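Local coordinates for mediator of RNA polymerase II transcription subunit 18 (Schizosaccharomyces pombe, PDB 3C0T), which serves in the Mediator complex, a coactivator that bridges gene-specific regulatory proteins to the basal RNA polymerase II transcription machinery, at residues A[140-145]-A[163-168]; A[33-38]-A[123-128]; A[24-29]-A[131-136]. One frame throughout, in Å; residues are numbered along the deposited sequence.

Contact 1: A[140-145]-A[163-168]; sequences IYQTLI and QPWILH
Tyr141 and Ile166 form an antiparallel hydrogen-bonded pair between strand segments whose directions differ by 131°, markedly twisted from antiparallel. Tyr141 N donates to Ile166 O at 2.8 Å, and Ile166 N to Tyr141 O at 2.7 Å. With the main chains splaying apart, a side chain continues the pairing: Gln163 NE2 donates to Thr143 O at 2.9 Å, the oxygen lying close to the amide plane. A water bridges the two sides, accepting from Thr143 N and Gln163 NE2 and donating to Pro164 O, while Gln163 OE1 is taken by the backbone N of Met159 and Asn160. The Tyr141 ring, its CG between the backbone N and the carbonyl carbon (chi1 69°), has Ile166 CB over one face, offset toward the rim, and Ile166 CG2 reaches Tyr141 CE1 at 3.6 Å. A chain of another protein packs on Tyr141 and Thr143. Gln142 CB sits over the six-membered ring of Trp165, and its carboxamide leans over the indole at 30° to the ring plane. Ile140 CG1 meets Trp165 CB at 3.9 Å. Trp165 also stacks on Phe15 of helix 15-25, and strand 136-146 lies between strand 118-133 and strand 165-173, the latter pairing onward with strand 2-10.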
loop_
_atom_site.group_PDB
_atom_site.type_symbol
_atom_site.label_atom_id
_atom_site.label_comp_id
_atom_site.label_asym_id
_atom_site.label_seq_id
_atom_site.Cartn_x
_atom_site.Cartn_y
_atom_site.Cartn_z
ATOM N N ILE A 140 7.105 1.751 -5.425
ATOM C CA ILE A 140 8.218 1.730 -4.483
ATOM C C ILE A 140 7.862 2.859 -3.521
ATOM O O ILE A 140 7.730 4.017 -3.922
ATOM C CB ILE A 140 9.588 1.956 -5.189
ATOM C CG1 ILE A 140 10.721 1.855 -4.165
ATOM C CG2 ILE A 140 9.608 3.281 -5.923
ATOM C CD1 ILE A 140 12.102 1.743 -4.799
ATOM N N TYR A 141 7.681 2.521 -2.250
ATOM C CA TYR A 141 7.247 3.525 -1.289
ATOM C C TYR A 141 7.783 3.393 0.119
ATOM O O TYR A 141 8.415 2.406 0.487
ATOM C CB TYR A 141 5.719 3.512 -1.192
ATOM C CG TYR A 141 5.167 2.259 -0.536
ATOM C CD1 TYR A 141 4.990 1.078 -1.264
ATOM C CD2 TYR A 141 4.823 2.247 0.817
ATOM C CE1 TYR A 141 4.485 -0.076 -0.664
ATOM C CE2 TYR A 141 4.319 1.095 1.430
ATOM C CZ TYR A 141 4.151 -0.064 0.684
ATOM O OH TYR A 141 3.642 -1.206 1.283
ATOM N N GLN A 142 7.472 4.407 0.915
ATOM C CA GLN A 142 7.878 4.463 2.303
ATOM C C GLN A 142 6.624 4.827 3.084
ATOM O O GLN A 142 5.813 5.627 2.610
ATOM C CB GLN A 142 8.943 5.541 2.472
ATOM C CG GLN A 142 9.899 5.276 3.611
ATOM C CD GLN A 142 11.187 6.034 3.443
ATOM O OE1 GLN A 142 11.206 7.274 3.465
ATOM N NE2 GLN A 142 12.281 5.297 3.250
ATOM N N THR A 143 6.423 4.231 4.253
ATOM C CA THR A 143 5.239 4.596 5.011
ATOM C C THR A 143 5.655 5.561 6.118
ATOM O O THR A 143 6.557 5.287 6.918
ATOM C CB THR A 143 4.463 3.342 5.536
ATOM O OG1 THR A 143 4.656 3.189 6.937
ATOM C CG2 THR A 143 4.906 2.106 4.812
ATOM N N LEU A 144 5.013 6.725 6.106
ATOM C CA LEU A 144 5.304 7.798 7.041
ATOM C C LEU A 144 4.234 8.034 8.097
ATOM O O LEU A 144 3.151 7.458 8.041
ATOM C CB LEU A 144 5.549 9.085 6.248
ATOM C CG LEU A 144 6.932 9.334 5.616
ATOM C CD1 LEU A 144 7.810 8.089 5.652
ATOM C CD2 LEU A 144 6.738 9.834 4.190
ATOM N N ILE A 145 4.553 8.902 9.051
ATOM C CA ILE A 145 3.657 9.244 10.149
ATOM C C ILE A 145 3.465 10.754 10.193
ATOM O O ILE A 145 4.438 11.503 10.206
ATOM C CB ILE A 145 4.261 8.788 11.516
ATOM C CG1 ILE A 145 4.546 7.284 11.491
ATOM C CG2 ILE A 145 3.308 9.114 12.658
ATOM C CD1 ILE A 145 3.317 6.448 11.222
ATOM N N GLN A 163 14.794 3.169 7.686
ATOM C CA GLN A 163 13.654 2.553 7.029
ATOM C C GLN A 163 13.877 2.237 5.557
ATOM O O GLN A 163 14.227 3.117 4.773
ATOM C CB GLN A 163 12.462 3.490 7.159
ATOM C CG GLN A 163 11.137 2.860 6.861
ATOM C CD GLN A 163 10.004 3.798 7.187
ATOM O OE1 GLN A 163 9.908 4.288 8.306
ATOM N NE2 GLN A 163 9.143 4.059 6.212
ATOM N N PRO A 164 13.684 0.972 5.162
ATOM C CA PRO A 164 13.873 0.615 3.754
ATOM C C PRO A 164 12.631 1.026 2.956
ATOM O O PRO A 164 11.573 1.305 3.537
ATOM C CB PRO A 164 14.020 -0.899 3.806
ATOM C CG PRO A 164 13.069 -1.262 4.911
ATOM C CD PRO A 164 13.395 -0.226 5.968
ATOM N N TRP A 165 12.767 1.089 1.635
ATOM C CA TRP A 165 11.634 1.410 0.781
ATOM C C TRP A 165 11.002 0.068 0.463
ATOM O O TRP A 165 11.702 -0.945 0.364
ATOM C CB TRP A 165 12.082 2.072 -0.513
ATOM C CG TRP A 165 12.537 3.482 -0.340
ATOM C CD1 TRP A 165 13.744 3.900 0.135
ATOM C CD2 TRP A 165 11.786 4.667 -0.635
ATOM N NE1 TRP A 165 13.796 5.276 0.155
ATOM C CE2 TRP A 165 12.608 5.773 -0.311
ATOM C CE3 TRP A 165 10.501 4.904 -1.139
ATOM C CZ2 TRP A 165 12.188 7.101 -0.479
ATOM C CZ3 TRP A 165 10.080 6.231 -1.308
ATOM C CH2 TRP A 165 10.926 7.310 -0.976
ATOM N N ILE A 166 9.685 0.050 0.320
ATOM C CA ILE A 166 8.989 -1.187 0.007
ATOM C C ILE A 166 8.669 -1.210 -1.478
ATOM O O ILE A 166 8.215 -0.207 -2.038
ATOM C CB ILE A 166 7.681 -1.314 0.823
ATOM C CG1 ILE A 166 8.016 -1.458 2.309
ATOM C CG2 ILE A 166 6.858 -2.518 0.342
ATOM C CD1 ILE A 166 6.803 -1.536 3.205
ATOM N N LEU A 167 8.933 -2.350 -2.113
ATOM C CA LEU A 167 8.656 -2.531 -3.534
ATOM C C LEU A 167 7.457 -3.459 -3.627
ATOM O O LEU A 167 7.561 -4.637 -3.286
ATOM C CB LEU A 167 9.844 -3.178 -4.251
ATOM C CG LEU A 167 10.503 -2.404 -5.401
ATOM C CD1 LEU A 167 11.395 -3.351 -6.174
ATOM C CD2 LEU A 167 9.469 -1.821 -6.345
ATOM N N HIS A 168 6.326 -2.934 -4.089
ATOM C CA HIS A 168 5.099 -3.718 -4.208
ATOM C C HIS A 168 4.654 -3.806 -5.667
ATOM O O HIS A 168 4.349 -2.790 -6.295
ATOM C CB HIS A 168 3.997 -3.068 -3.362
ATOM C CG HIS A 168 2.707 -3.831 -3.336
ATOM N ND1 HIS A 168 1.586 -3.371 -2.680
ATOM C CD2 HIS A 168 2.358 -5.019 -3.883
ATOM C CE1 HIS A 168 0.603 -4.241 -2.823
ATOM N NE2 HIS A 168 1.044 -5.250 -3.550
HETATM O O HOH W 1 8.708 2.273 4.327
#

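Contact 2: A[33-38]-A[123-128]; sequences LEFWVV and EYIIQG
Glu34 with Ile126 and Trp36 with Tyr124 are the hydrogen-bonded pairs of an antiparallel ladder whose segments run at 163°. Each pair satisfies two donors and two acceptors. Glu34 N reaches Ile126 O at 3.0 Å, and Ile126 N reaches Glu34 O at 2.9 Å. Trp36 N donates to Tyr124 O at 2.8 Å, and Tyr124 N returns to Trp36 O at 2.9 Å. The indole donor is met within its own strand. Trp36 NE1 gives its N-H to Glu34 OE1 at 3.0 Å, with the oxygen near the ring plane but approached from above the carboxylate plane. Glu34 OE1 also makes a salt bridge with Arg139, so two donors hold it. Trp36 CB rests over one face of the Tyr124 ring, and the indole runs alongside that ring, nearly parallel but slid until the two barely overlap; Ile126 CG1 lies 3.7 Å from Trp36 NE1. With an alanine here, CB would still lie over Tyr124, but Glu34 OE1 would probably lose its indole partner and a gap is likely to open beside Ile126 CG1. Among the residues flanking Phe35, the carboxylate of Glu123 stands at the ring edge, planes 87° apart, with Glu123 OE1 3.6 Å from Phe35 CE2. Glu123 OE1 forms a salt bridge with Arg150. Ile125 CG1 packs against the same ring. Outward, Phe35 and Val37 bond through their backbones to strand 56-61, and Ile125 to Leu144 of strand 136-146, embedding the pair in the sheet.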
loop_
_atom_site.group_PDB
_atom_site.type_symbol
_atom_site.label_atom_id
_atom_site.label_comp_id
_atom_site.label_asym_id
_atom_site.label_seq_id
_atom_site.Cartn_x
_atom_site.Cartn_y
_atom_site.Cartn_z
ATOM N N LEU A 33 1.409 10.096 -3.117
ATOM C CA LEU A 33 1.369 10.699 -1.787
ATOM C C LEU A 33 -0.071 10.518 -1.315
ATOM O O LEU A 33 -0.965 11.256 -1.732
ATOM C CB LEU A 33 1.743 12.182 -1.811
ATOM C CG LEU A 33 1.995 12.702 -0.386
ATOM C CD1 LEU A 33 3.259 12.050 0.173
ATOM C CD2 LEU A 33 2.146 14.218 -0.388
ATOM N N GLU A 34 -0.287 9.523 -0.457
ATOM C CA GLU A 34 -1.626 9.206 0.043
ATOM C C GLU A 34 -1.750 9.260 1.561
ATOM O O GLU A 34 -0.799 8.957 2.288
ATOM C CB GLU A 34 -2.033 7.796 -0.418
ATOM C CG GLU A 34 -1.797 7.520 -1.897
ATOM C CD GLU A 34 -1.900 6.041 -2.259
ATOM O OE1 GLU A 34 -1.533 5.176 -1.426
ATOM O OE2 GLU A 34 -2.325 5.742 -3.395
ATOM N N PHE A 35 -2.930 9.644 2.034
ATOM C CA PHE A 35 -3.193 9.680 3.465
ATOM C C PHE A 35 -4.174 8.533 3.717
ATOM O O PHE A 35 -5.248 8.478 3.109
ATOM C CB PHE A 35 -3.833 11.008 3.877
ATOM C CG PHE A 35 -3.696 11.312 5.340
ATOM C CD1 PHE A 35 -2.762 12.245 5.790
ATOM C CD2 PHE A 35 -4.470 10.639 6.276
ATOM C CE1 PHE A 35 -2.600 12.501 7.159
ATOM C CE2 PHE A 35 -4.315 10.885 7.651
ATOM C CZ PHE A 35 -3.376 11.818 8.089
ATOM N N TRP A 36 -3.790 7.610 4.594
ATOM C CA TRP A 36 -4.628 6.464 4.920
ATOM C C TRP A 36 -5.091 6.514 6.360
ATOM O O TRP A 36 -4.289 6.757 7.263
ATOM C CB TRP A 36 -3.861 5.147 4.739
ATOM C CG TRP A 36 -3.576 4.761 3.330
ATOM C CD1 TRP A 36 -2.561 5.224 2.542
ATOM C CD2 TRP A 36 -4.311 3.822 2.530
ATOM N NE1 TRP A 36 -2.619 4.633 1.310
ATOM C CE2 TRP A 36 -3.679 3.766 1.271
ATOM C CE3 TRP A 36 -5.441 3.022 2.756
ATOM C CZ2 TRP A 36 -4.133 2.938 0.233
ATOM C CZ3 TRP A 36 -5.899 2.197 1.722
ATOM C CH2 TRP A 36 -5.240 2.161 0.475
ATOM N N VAL A 37 -6.383 6.281 6.573
ATOM C CA VAL A 37 -6.934 6.228 7.924
ATOM C C VAL A 37 -7.697 4.902 7.968
ATOM O O VAL A 37 -8.495 4.596 7.075
ATOM C CB VAL A 37 -7.887 7.427 8.237
ATOM C CG1 VAL A 37 -7.312 8.704 7.663
ATOM C CG2 VAL A 37 -9.269 7.171 7.681
ATOM N N VAL A 38 -7.424 4.102 8.988
ATOM C CA VAL A 38 -8.064 2.805 9.113
ATOM C C VAL A 38 -9.065 2.768 10.263
ATOM O O VAL A 38 -8.794 3.287 11.342
ATOM C CB VAL A 38 -6.991 1.712 9.313
ATOM C CG1 VAL A 38 -7.636 0.339 9.382
ATOM C CG2 VAL A 38 -5.975 1.776 8.178
ATOM N N GLU A 123 -3.547 5.579 11.450
ATOM C CA GLU A 123 -3.410 6.294 10.196
ATOM C C GLU A 123 -1.943 6.431 9.828
ATOM O O GLU A 123 -1.062 6.374 10.690
ATOM C CB GLU A 123 -4.030 7.686 10.299
ATOM C CG GLU A 123 -3.352 8.597 11.321
ATOM C CD GLU A 123 -3.932 9.997 11.317
ATOM O OE1 GLU A 123 -5.136 10.137 11.027
ATOM O OE2 GLU A 123 -3.195 10.957 11.613
ATOM N N TYR A 124 -1.684 6.602 8.538
ATOM C CA TYR A 124 -0.322 6.776 8.066
ATOM C C TYR A 124 -0.327 7.407 6.689
ATOM O O TYR A 124 -1.380 7.594 6.067
ATOM C CB TYR A 124 0.445 5.437 8.031
ATOM C CG TYR A 124 -0.257 4.335 7.279
ATOM C CD1 TYR A 124 -1.230 3.560 7.899
ATOM C CD2 TYR A 124 0.025 4.092 5.929
ATOM C CE1 TYR A 124 -1.914 2.571 7.202
ATOM C CE2 TYR A 124 -0.647 3.102 5.218
ATOM C CZ TYR A 124 -1.619 2.344 5.863
ATOM O OH TYR A 124 -2.288 1.354 5.179
ATOM N N ILE A 125 0.865 7.740 6.222
ATOM C CA ILE A 125 1.035 8.373 4.933
ATOM C C ILE A 125 1.943 7.522 4.053
ATOM O O ILE A 125 2.910 6.932 4.537
ATOM C CB ILE A 125 1.643 9.782 5.120
ATOM C CG1 ILE A 125 0.572 10.721 5.684
ATOM C CG2 ILE A 125 2.219 10.299 3.802
ATOM C CD1 ILE A 125 1.085 12.105 6.045
ATOM N N ILE A 126 1.605 7.428 2.770
ATOM C CA ILE A 126 2.417 6.669 1.829
ATOM C C ILE A 126 3.069 7.648 0.862
ATOM O O ILE A 126 2.394 8.468 0.219
ATOM C CB ILE A 126 1.599 5.645 0.998
ATOM C CG1 ILE A 126 1.019 4.550 1.905
ATOM C CG2 ILE A 126 2.503 4.993 -0.048
ATOM C CD1 ILE A 126 2.058 3.821 2.742
ATOM N N GLN A 127 4.391 7.549 0.782
ATOM C CA GLN A 127 5.211 8.376 -0.079
ATOM C C GLN A 127 5.947 7.443 -1.038
ATOM O O GLN A 127 6.599 6.493 -0.592
ATOM C CB GLN A 127 6.242 9.123 0.770
ATOM C CG GLN A 127 7.342 9.820 -0.025
ATOM C CD GLN A 127 8.585 10.102 0.821
ATOM O OE1 GLN A 127 9.140 11.193 0.770
ATOM N NE2 GLN A 127 9.024 9.115 1.593
ATOM N N GLY A 128 5.866 7.704 -2.339
ATOM C CA GLY A 128 6.568 6.841 -3.267
ATOM C C GLY A 128 6.365 7.151 -4.732
ATOM O O GLY A 128 5.804 8.193 -5.099
#

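Contact 3: A[24-29]-A[131-136]; sequences KTLDGP and YFFFDT
Pro29 and Tyr131 lie side by side where the start of strand 27-41 pairs antiparallel with the end of strand 118-133, the first arm of a β-hairpin whose type I' turn, Phe133 to Thr136, leads into strand 136-146. Pro29 CB sits over the centre of the tyrosine ring in a CH-pi contact, 3.3 Å from Tyr131 CZ; a cis peptide bond precedes the proline. Tyr131 OH is hydrogen-bonded to Ser23 OG of helix 15-25. Leu26, the first residue past that helix, crosses Tyr131 at about a right angle, its CD1 3.8 Å from Tyr131 CB, while its other methyl, Leu26 CD2, presses on Phe133 CB at 3.5 Å. The Phe133 ring is approached from two directions: Thr25 O lies above the centre of one face, and the carboxylate of Asp27 stands at the edge with its plane turned 74° from the ring, OD2 3.7 Å from Phe133 CD1. Backbone bonds Asp27 N to Phe132 O and Phe132 N to Asp27 O fix the register. Gly28 CA lies at the edge of the Phe132 ring. The turn is closed at Phe133 O, which accepts from both Thr136 N at 2.8 Å and Thr136 OG1 at 2.9 Å.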
loop_
_atom_site.group_PDB
_atom_site.type_symbol
_atom_site.label_atom_id
_atom_site.label_comp_id
_atom_site.label_asym_id
_atom_site.label_seq_id
_atom_site.Cartn_x
_atom_site.Cartn_y
_atom_site.Cartn_z
ATOM N N LYS A 24 14.700 2.999 -16.247
ATOM C CA LYS A 24 15.341 2.516 -17.455
ATOM C C LYS A 24 14.581 1.333 -18.055
ATOM O O LYS A 24 14.571 1.161 -19.272
ATOM C CB LYS A 24 16.783 2.109 -17.147
ATOM C CG LYS A 24 17.480 1.334 -18.258
ATOM C CD LYS A 24 18.908 0.981 -17.856
ATOM C CE LYS A 24 19.498 -0.126 -18.732
ATOM N NZ LYS A 24 18.833 -1.450 -18.499
ATOM N N THR A 25 13.930 0.532 -17.210
ATOM C CA THR A 25 13.212 -0.638 -17.701
ATOM C C THR A 25 11.686 -0.574 -17.727
ATOM O O THR A 25 11.058 -1.348 -18.450
ATOM C CB THR A 25 13.612 -1.904 -16.912
ATOM O OG1 THR A 25 13.087 -1.832 -15.583
ATOM C CG2 THR A 25 15.123 -2.025 -16.834
ATOM N N LEU A 26 11.084 0.339 -16.967
ATOM C CA LEU A 26 9.625 0.424 -16.921
ATOM C C LEU A 26 9.065 1.753 -17.391
ATOM O O LEU A 26 9.808 2.696 -17.658
ATOM C CB LEU A 26 9.135 0.181 -15.491
ATOM C CG LEU A 26 9.639 -1.077 -14.786
ATOM C CD1 LEU A 26 9.084 -1.130 -13.374
ATOM C CD2 LEU A 26 9.203 -2.305 -15.572
ATOM N N ASP A 27 7.742 1.817 -17.497
ATOM C CA ASP A 27 7.081 3.054 -17.876
ATOM C C ASP A 27 6.738 3.801 -16.582
ATOM O O ASP A 27 6.521 3.186 -15.529
ATOM C CB ASP A 27 5.802 2.777 -18.674
ATOM C CG ASP A 27 6.087 2.182 -20.056
ATOM O OD1 ASP A 27 7.145 2.502 -20.650
ATOM O OD2 ASP A 27 5.244 1.405 -20.554
ATOM N N GLY A 28 6.689 5.125 -16.665
ATOM C CA GLY A 28 6.396 5.928 -15.497
ATOM C C GLY A 28 7.615 6.774 -15.193
ATOM O O GLY A 28 8.445 6.977 -16.076
ATOM N N PRO A 29 7.783 7.249 -13.952
ATOM C CA PRO A 29 6.879 7.024 -12.821
ATOM C C PRO A 29 5.934 8.184 -12.575
ATOM O O PRO A 29 6.015 9.221 -13.231
ATOM C CB PRO A 29 7.846 6.859 -11.665
ATOM C CG PRO A 29 8.854 7.945 -11.970
ATOM C CD PRO A 29 9.041 7.870 -13.493
ATOM N N TYR A 131 5.250 2.883 -11.162
ATOM C CA TYR A 131 5.598 2.582 -12.539
ATOM C C TYR A 131 4.581 1.583 -13.090
ATOM O O TYR A 131 3.738 1.085 -12.345
ATOM C CB TYR A 131 6.995 1.973 -12.620
ATOM C CG TYR A 131 8.125 2.913 -12.277
ATOM C CD1 TYR A 131 8.494 3.145 -10.949
ATOM C CD2 TYR A 131 8.858 3.541 -13.286
ATOM C CE1 TYR A 131 9.575 3.978 -10.637
ATOM C CE2 TYR A 131 9.935 4.374 -12.985
ATOM C CZ TYR A 131 10.288 4.582 -11.662
ATOM O OH TYR A 131 11.379 5.368 -11.379
ATOM N N PHE A 132 4.660 1.296 -14.391
ATOM C CA PHE A 132 3.738 0.358 -15.034
ATOM C C PHE A 132 4.459 -0.410 -16.135
ATOM O O PHE A 132 5.352 0.127 -16.793
ATOM C CB PHE A 132 2.544 1.093 -15.668
ATOM C CG PHE A 132 2.077 2.289 -14.884
ATOM C CD1 PHE A 132 2.762 3.506 -14.967
ATOM C CD2 PHE A 132 0.988 2.189 -14.010
ATOM C CE1 PHE A 132 2.371 4.615 -14.177
ATOM C CE2 PHE A 132 0.587 3.289 -13.216
ATOM C CZ PHE A 132 1.282 4.500 -13.300
ATOM N N PHE A 133 4.066 -1.664 -16.329
ATOM C CA PHE A 133 4.639 -2.506 -17.374
ATOM C C PHE A 133 3.922 -3.862 -17.379
ATOM O O PHE A 133 3.491 -4.351 -16.325
ATOM C CB PHE A 133 6.143 -2.690 -17.150
ATOM C CG PHE A 133 6.946 -2.699 -18.423
ATOM C CD1 PHE A 133 6.930 -1.599 -19.280
ATOM C CD2 PHE A 133 7.718 -3.807 -18.771
ATOM C CE1 PHE A 133 7.674 -1.599 -20.474
ATOM C CE2 PHE A 133 8.468 -3.819 -19.961
ATOM C CZ PHE A 133 8.440 -2.707 -20.812
ATOM N N PHE A 134 3.777 -4.451 -18.567
ATOM C CA PHE A 134 3.105 -5.743 -18.718
ATOM C C PHE A 134 1.784 -5.769 -17.981
ATOM O O PHE A 134 1.435 -6.777 -17.354
ATOM C CB PHE A 134 3.991 -6.879 -18.195
ATOM C CG PHE A 134 5.170 -7.179 -19.074
ATOM C CD1 PHE A 134 6.462 -7.160 -18.558
ATOM C CD2 PHE A 134 4.986 -7.477 -20.426
ATOM C CE1 PHE A 134 7.563 -7.435 -19.377
ATOM C CE2 PHE A 134 6.071 -7.751 -21.253
ATOM C CZ PHE A 134 7.363 -7.731 -20.733
ATOM N N ASP A 135 1.053 -4.660 -18.041
ATOM C CA ASP A 135 -0.235 -4.569 -17.366
ATOM C C ASP A 135 -0.200 -4.757 -15.855
ATOM O O ASP A 135 -1.182 -5.193 -15.251
ATOM C CB ASP A 135 -1.199 -5.585 -17.954
ATOM C CG ASP A 135 -2.176 -4.958 -18.888
ATOM O OD1 ASP A 135 -1.754 -4.525 -19.988
ATOM O OD2 ASP A 135 -3.368 -4.890 -18.505
ATOM N N THR A 136 0.934 -4.458 -15.241
ATOM C CA THR A 136 1.039 -4.574 -13.794
ATOM C C THR A 136 1.550 -3.234 -13.286
ATOM O O THR A 136 2.079 -2.428 -14.056
ATOM C CB THR A 136 2.034 -5.674 -13.361
ATOM O OG1 THR A 136 3.371 -5.221 -13.609
ATOM C CG2 THR A 136 1.786 -6.958 -14.126
#

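From the N terminus, the end of helix 15-25 and the start of strand 27-41 open contact 3, and the middle of that strand opens contact 2. After 84 intervening residues strand 118-133 closes contact 2, and its end closes contact 3, whose loop spans 101: the smaller loop nests inside the larger, and the two contacts, centres about 22 Å apart, use the same pair of strands. The hairpin turn then delivers strand 136-146, where contact 1 opens and, after 17 intervening residues, closes on strand 165-173, in series with the others. A probable hydrogen bond, Gln142 N to Gln127 O at 2.7 Å, links strands 118-133 and 136-146. Together the three contacts join strands 27-41, 118-133, 136-146 and 165-173 in one antiparallel sheet.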